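Local coordinates for metallo-carboxypeptidase (Pseudomonas aeruginosa, PDB 4A39), which is a zinc-dependent M14 metallocarboxypeptidase of the cytosolic type, probably trimming residues from the C-terminal ends of peptides or proteins, at residues Met14-Asp19 / Gly23-Ile28; Glu305-Arg310 / Lys370-Asp375. All coordinates share one frame; numbering follows the deposited sequence.

Interaction 1. Residues Met14-Asp19 / Gly23-Ile28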
# COMPACT_ATOMS: atom_id res chain seq x y z
N MET A 14 -27.16 18.57 6.26
CA MET A 14 -26.23 17.45 6.56
C MET A 14 -24.92 18.02 7.10
O MET A 14 -24.66 19.21 6.98
CB MET A 14 -25.93 16.65 5.29
CG MET A 14 -25.02 17.39 4.32
SD MET A 14 -24.79 16.54 2.75
CE MET A 14 -26.16 17.20 1.82
N GLN A 15 -24.09 17.15 7.69
CA GLN A 15 -22.81 17.58 8.22
C GLN A 15 -21.71 16.65 7.72
O GLN A 15 -21.88 15.43 7.71
CB GLN A 15 -22.82 17.59 9.75
CG GLN A 15 -23.81 18.58 10.34
CD GLN A 15 -23.29 19.25 11.60
OE1 GLN A 15 -23.01 18.59 12.60
NE2 GLN A 15 -23.13 20.57 11.54
N ILE A 16 -20.60 17.24 7.30
CA ILE A 16 -19.47 16.48 6.77
C ILE A 16 -18.24 16.78 7.62
O ILE A 16 -18.03 17.92 8.04
CB ILE A 16 -19.19 16.85 5.30
CG1 ILE A 16 -20.43 16.51 4.46
CG2 ILE A 16 -17.96 16.12 4.78
CD1 ILE A 16 -20.33 16.88 2.99
N ARG A 17 -17.44 15.75 7.89
CA ARG A 17 -16.25 15.92 8.71
C ARG A 17 -15.18 14.88 8.40
O ARG A 17 -15.46 13.83 7.80
CB ARG A 17 -16.63 15.84 10.20
CG ARG A 17 -17.21 14.50 10.63
CD ARG A 17 -17.80 14.60 12.04
NE ARG A 17 -18.41 13.36 12.49
CZ ARG A 17 -17.74 12.30 12.93
NH1 ARG A 17 -16.42 12.33 13.01
NH2 ARG A 17 -18.39 11.21 13.31
N ALA A 18 -13.95 15.18 8.80
CA ALA A 18 -12.82 14.29 8.56
C ALA A 18 -11.90 14.28 9.78
O ALA A 18 -10.70 14.04 9.65
CB ALA A 18 -12.05 14.74 7.33
N ASP A 19 -12.48 14.54 10.95
CA ASP A 19 -11.72 14.59 12.20
C ASP A 19 -11.53 13.21 12.80
O ASP A 19 -12.03 12.91 13.89
CB ASP A 19 -12.43 15.52 13.19
CG ASP A 19 -13.84 15.06 13.54
OD1 ASP A 19 -14.56 14.57 12.64
OD2 ASP A 19 -14.24 15.20 14.72
N GLY A 23 -8.44 10.75 8.05
CA GLY A 23 -9.42 11.64 7.45
C GLY A 23 -8.76 12.73 6.62
O GLY A 23 -7.67 13.21 6.94
N ASN A 24 -9.41 13.10 5.52
CA ASN A 24 -8.90 14.16 4.66
C ASN A 24 -9.99 14.78 3.79
O ASN A 24 -10.52 14.13 2.88
CB ASN A 24 -7.77 13.66 3.75
CG ASN A 24 -7.20 14.77 2.87
OD1 ASN A 24 -7.94 15.61 2.35
ND2 ASN A 24 -5.88 14.78 2.70
N ILE A 25 -10.32 16.03 4.08
CA ILE A 25 -11.30 16.78 3.31
C ILE A 25 -11.49 18.16 3.91
O ILE A 25 -11.28 18.37 5.11
CB ILE A 25 -12.68 16.07 3.27
CG1 ILE A 25 -13.42 16.44 1.98
CG2 ILE A 25 -13.54 16.49 4.45
CD1 ILE A 25 -12.80 15.85 0.74
N GLN A 26 -11.87 19.11 3.06
CA GLN A 26 -12.17 20.48 3.46
C GLN A 26 -13.58 20.71 2.91
O GLN A 26 -13.82 20.50 1.73
CB GLN A 26 -11.20 21.48 2.81
CG GLN A 26 -9.76 21.39 3.34
CD GLN A 26 -9.58 22.02 4.72
OE1 GLN A 26 -10.40 21.83 5.61
NE2 GLN A 26 -8.48 22.75 4.90
N VAL A 27 -14.51 21.11 3.77
CA VAL A 27 -15.88 21.35 3.32
C VAL A 27 -16.04 22.76 2.78
O VAL A 27 -15.70 23.72 3.45
CB VAL A 27 -16.89 21.15 4.48
CG1 VAL A 27 -18.30 21.47 4.01
CG2 VAL A 27 -16.82 19.71 4.97
N ILE A 28 -16.57 22.88 1.56
CA ILE A 28 -16.79 24.18 0.97
C ILE A 28 -18.25 24.55 1.19
O ILE A 28 -18.56 25.56 1.83
CB ILE A 28 -16.50 24.17 -0.55
CG1 ILE A 28 -15.01 23.90 -0.78
CG2 ILE A 28 -16.90 25.51 -1.17
CD1 ILE A 28 -14.62 23.76 -2.24
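The chain runs out along 14-19 and doubles back through a loop along 23-28, the touching parts 143° apart in direction and the two legs diverging from 4.5 Å between the CA atoms of Ala18 and Gly23 to 7.0 Å between those of Ile16 and Val27. The two backbones are not hydrogen-bonded to each other at all; at the closed end they meet through a CA-H...O contact, Gly23 CA lying 3.5 Å from Ala18 O. Methyl groups fill the widening gap. The CB of Ala18 sits 3.6 Å from Asn24 N and 3.7 Å from Ile25 CG2, a wedge between the legs. Ile25 offers this methyl because its CG1 branch lies anti to the backbone N (chi1 -152°) and carries CD1 away from Ala18. Nearer the open end, Val27 reaches over with CG2, which stands 3.7 Å from Ile16 CB, the two side chains meeting at a slant. Ile16 CG2 approaches Ile25 CG2 more loosely, at 4.4 Å. On the other face of strand 15-17, Arg17 NH1 forms a salt bridge with Asp19 OD1 (2.9 Å, 162° at the hydrogen); the acceptor lies in the guanidinium plane, but the donor reaches its syn side from well out of the carboxylate plane. Asn24 turns its side chain off the contact at CB, and its OD1 and ND2 bond to Arg41 N and Gly228 O. Gln15 and Arg17 pair by backbone with Glu57 and Lys55, Gln26 and Ile28 with Ala39 and Arg37, while Asn24 bonds to His53. Strands 15-17 and 26-29, the outermost of the nine-stranded sheet, thus meet through side chains without pairing, consistent with a beta-sandwich of the N-terminal domain.

Interaction 2. Residues Glu305-Arg310 / Lys370-Asp375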
# COMPACT_ATOMS: atom_id res chain seq x y z
N GLU A 305 6.27 -14.79 -13.50
CA GLU A 305 5.60 -15.93 -14.13
C GLU A 305 4.85 -16.79 -13.11
O GLU A 305 3.70 -17.17 -13.33
CB GLU A 305 6.63 -16.79 -14.88
CG GLU A 305 6.02 -17.72 -15.92
CD GLU A 305 7.06 -18.35 -16.82
OE1 GLU A 305 8.23 -17.91 -16.79
OE2 GLU A 305 6.70 -19.29 -17.57
N GLU A 306 5.51 -17.09 -12.00
CA GLU A 306 4.89 -17.91 -10.97
C GLU A 306 3.75 -17.18 -10.27
O GLU A 306 2.74 -17.79 -9.90
CB GLU A 306 5.93 -18.37 -9.95
CG GLU A 306 6.99 -19.32 -10.51
CD GLU A 306 6.45 -20.71 -10.85
OE1 GLU A 306 5.24 -20.96 -10.68
OE2 GLU A 306 7.26 -21.55 -11.30
N LEU A 307 3.88 -15.87 -10.08
CA LEU A 307 2.82 -15.11 -9.42
C LEU A 307 1.61 -14.93 -10.33
O LEU A 307 0.47 -14.97 -9.88
CB LEU A 307 3.33 -13.75 -8.95
CG LEU A 307 2.31 -12.86 -8.24
CD1 LEU A 307 1.66 -13.62 -7.09
CD2 LEU A 307 3.01 -11.61 -7.73
N MET A 308 1.87 -14.73 -11.62
CA MET A 308 0.77 -14.55 -12.57
C MET A 308 -0.03 -15.85 -12.68
O MET A 308 -1.24 -15.82 -12.94
CB MET A 308 1.33 -14.14 -13.94
CG MET A 308 0.27 -13.87 -15.00
SD MET A 308 0.95 -13.03 -16.46
CE MET A 308 -0.36 -11.90 -16.84
N ALA A 309 0.62 -16.98 -12.45
CA ALA A 309 -0.05 -18.27 -12.54
C ALA A 309 -0.91 -18.55 -11.30
O ALA A 309 -1.77 -19.43 -11.33
CB ALA A 309 0.97 -19.38 -12.72
N ARG A 310 -0.68 -17.79 -10.23
CA ARG A 310 -1.41 -18.00 -8.99
C ARG A 310 -2.36 -16.90 -8.51
O ARG A 310 -3.41 -17.19 -7.95
CB ARG A 310 -0.41 -18.29 -7.86
CG ARG A 310 0.43 -19.54 -8.06
CD ARG A 310 1.36 -19.76 -6.89
NE ARG A 310 2.04 -21.05 -6.96
CZ ARG A 310 2.91 -21.40 -7.91
NH1 ARG A 310 3.22 -20.54 -8.87
NH2 ARG A 310 3.46 -22.60 -7.89
N LYS A 370 -5.41 -8.53 0.40
CA LYS A 370 -5.05 -9.58 1.35
C LYS A 370 -4.74 -10.87 0.60
O LYS A 370 -3.78 -11.57 0.92
CB LYS A 370 -6.20 -9.83 2.33
CG LYS A 370 -6.41 -8.70 3.34
CD LYS A 370 -7.57 -8.97 4.29
CE LYS A 370 -7.31 -10.17 5.17
NZ LYS A 370 -8.39 -10.30 6.20
N ARG A 371 -5.55 -11.18 -0.41
CA ARG A 371 -5.37 -12.40 -1.19
C ARG A 371 -4.06 -12.36 -1.96
O ARG A 371 -3.35 -13.37 -2.05
CB ARG A 371 -6.54 -12.59 -2.16
CG ARG A 371 -6.75 -14.03 -2.60
CD ARG A 371 -6.71 -14.20 -4.12
NE ARG A 371 -7.67 -13.35 -4.83
CZ ARG A 371 -8.99 -13.42 -4.71
NH1 ARG A 371 -9.54 -14.31 -3.90
NH2 ARG A 371 -9.76 -12.59 -5.41
N LEU A 372 -3.72 -11.21 -2.53
CA LEU A 372 -2.48 -11.09 -3.27
C LEU A 372 -1.30 -11.36 -2.33
O LEU A 372 -0.31 -11.97 -2.73
CB LEU A 372 -2.35 -9.69 -3.90
CG LEU A 372 -1.10 -9.47 -4.76
CD1 LEU A 372 -1.16 -10.33 -6.02
CD2 LEU A 372 -1.01 -7.99 -5.14
N GLY A 373 -1.43 -10.91 -1.09
CA GLY A 373 -0.36 -11.14 -0.12
C GLY A 373 -0.16 -12.63 0.09
O GLY A 373 0.97 -13.12 0.19
N GLN A 374 -1.26 -13.36 0.15
CA GLN A 374 -1.18 -14.80 0.34
C GLN A 374 -0.63 -15.50 -0.90
O GLN A 374 0.11 -16.49 -0.77
CB GLN A 374 -2.57 -15.35 0.71
CG GLN A 374 -3.09 -14.77 2.02
CD GLN A 374 -4.45 -15.30 2.40
OE1 GLN A 374 -5.42 -15.15 1.67
NE2 GLN A 374 -4.53 -15.94 3.57
N ASP A 375 -0.96 -15.00 -2.08
CA ASP A 375 -0.46 -15.63 -3.30
C ASP A 375 1.02 -15.34 -3.49
O ASP A 375 1.75 -16.13 -4.10
CB ASP A 375 -1.26 -15.16 -4.53
CG ASP A 375 -2.69 -15.68 -4.53
OD1 ASP A 375 -2.91 -16.81 -4.02
OD2 ASP A 375 -3.58 -14.99 -5.05
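Leu307 and Asp375 carry this contact between the end of helix 294-308 and the middle of helix 366-383. With its CG anti to the backbone N (chi1 -180°), Leu307 extends CD1 across to the second helix, where it rests 3.9 Å from Asp375 O and 4.2 Å from Asp375 CB. The same methyl meets Leu372 CD1 at 4.5 Å, one turn earlier on that helix, a light touch between branch ends. The carboxylate of Asp375 is turned toward the backbone of Arg310, OD2 lying 3.6 Å from Arg310 O. The side chain of Arg310 packs on Ser378 and Val382 of helix 366-383, yet its guanidinium folds back on the last turn before it: NH1 donates to Glu306 OE1 (2.7 Å, 167° at the hydrogen), on the anti side and out of the carboxylate plane, and to Glu306 O (3.0 Å), tilted from the carbonyl plane. Glu306 OE2 is held in turn by Arg302. The contact is therefore loose van der Waals packing of one leucine methyl on the backbone and CB of Asp375, with no polar bond between the segments; Asp375 OD2 and Arg310 O, two facing acceptors, are at best neutral and probably slightly unfavourable.

Overall arrangement
From the N terminus, 14-19 leads through a short loop, three residues between the segments, into 23-28, so interaction 1 closes a very short excursion and joins the two edge strands of the N-terminal beta domain. The chain then enters the zinc carboxypeptidase domain, where interaction 2 ties helix 294-308 to helix 366-383 across 59 residues that include helix 332-340 and strand 343-350 with Glu348, the predicted proton donor/acceptor. The contacts follow in series, neither nested nor crossed, on opposite sides of the chain's centre; the centres of interactions 1 and 2 are about 37 Å apart. Interaction 1 lies away from the annotated sites; Leu372 in interaction 2 comes within about 8 Å of Glu348, side chain to side chain.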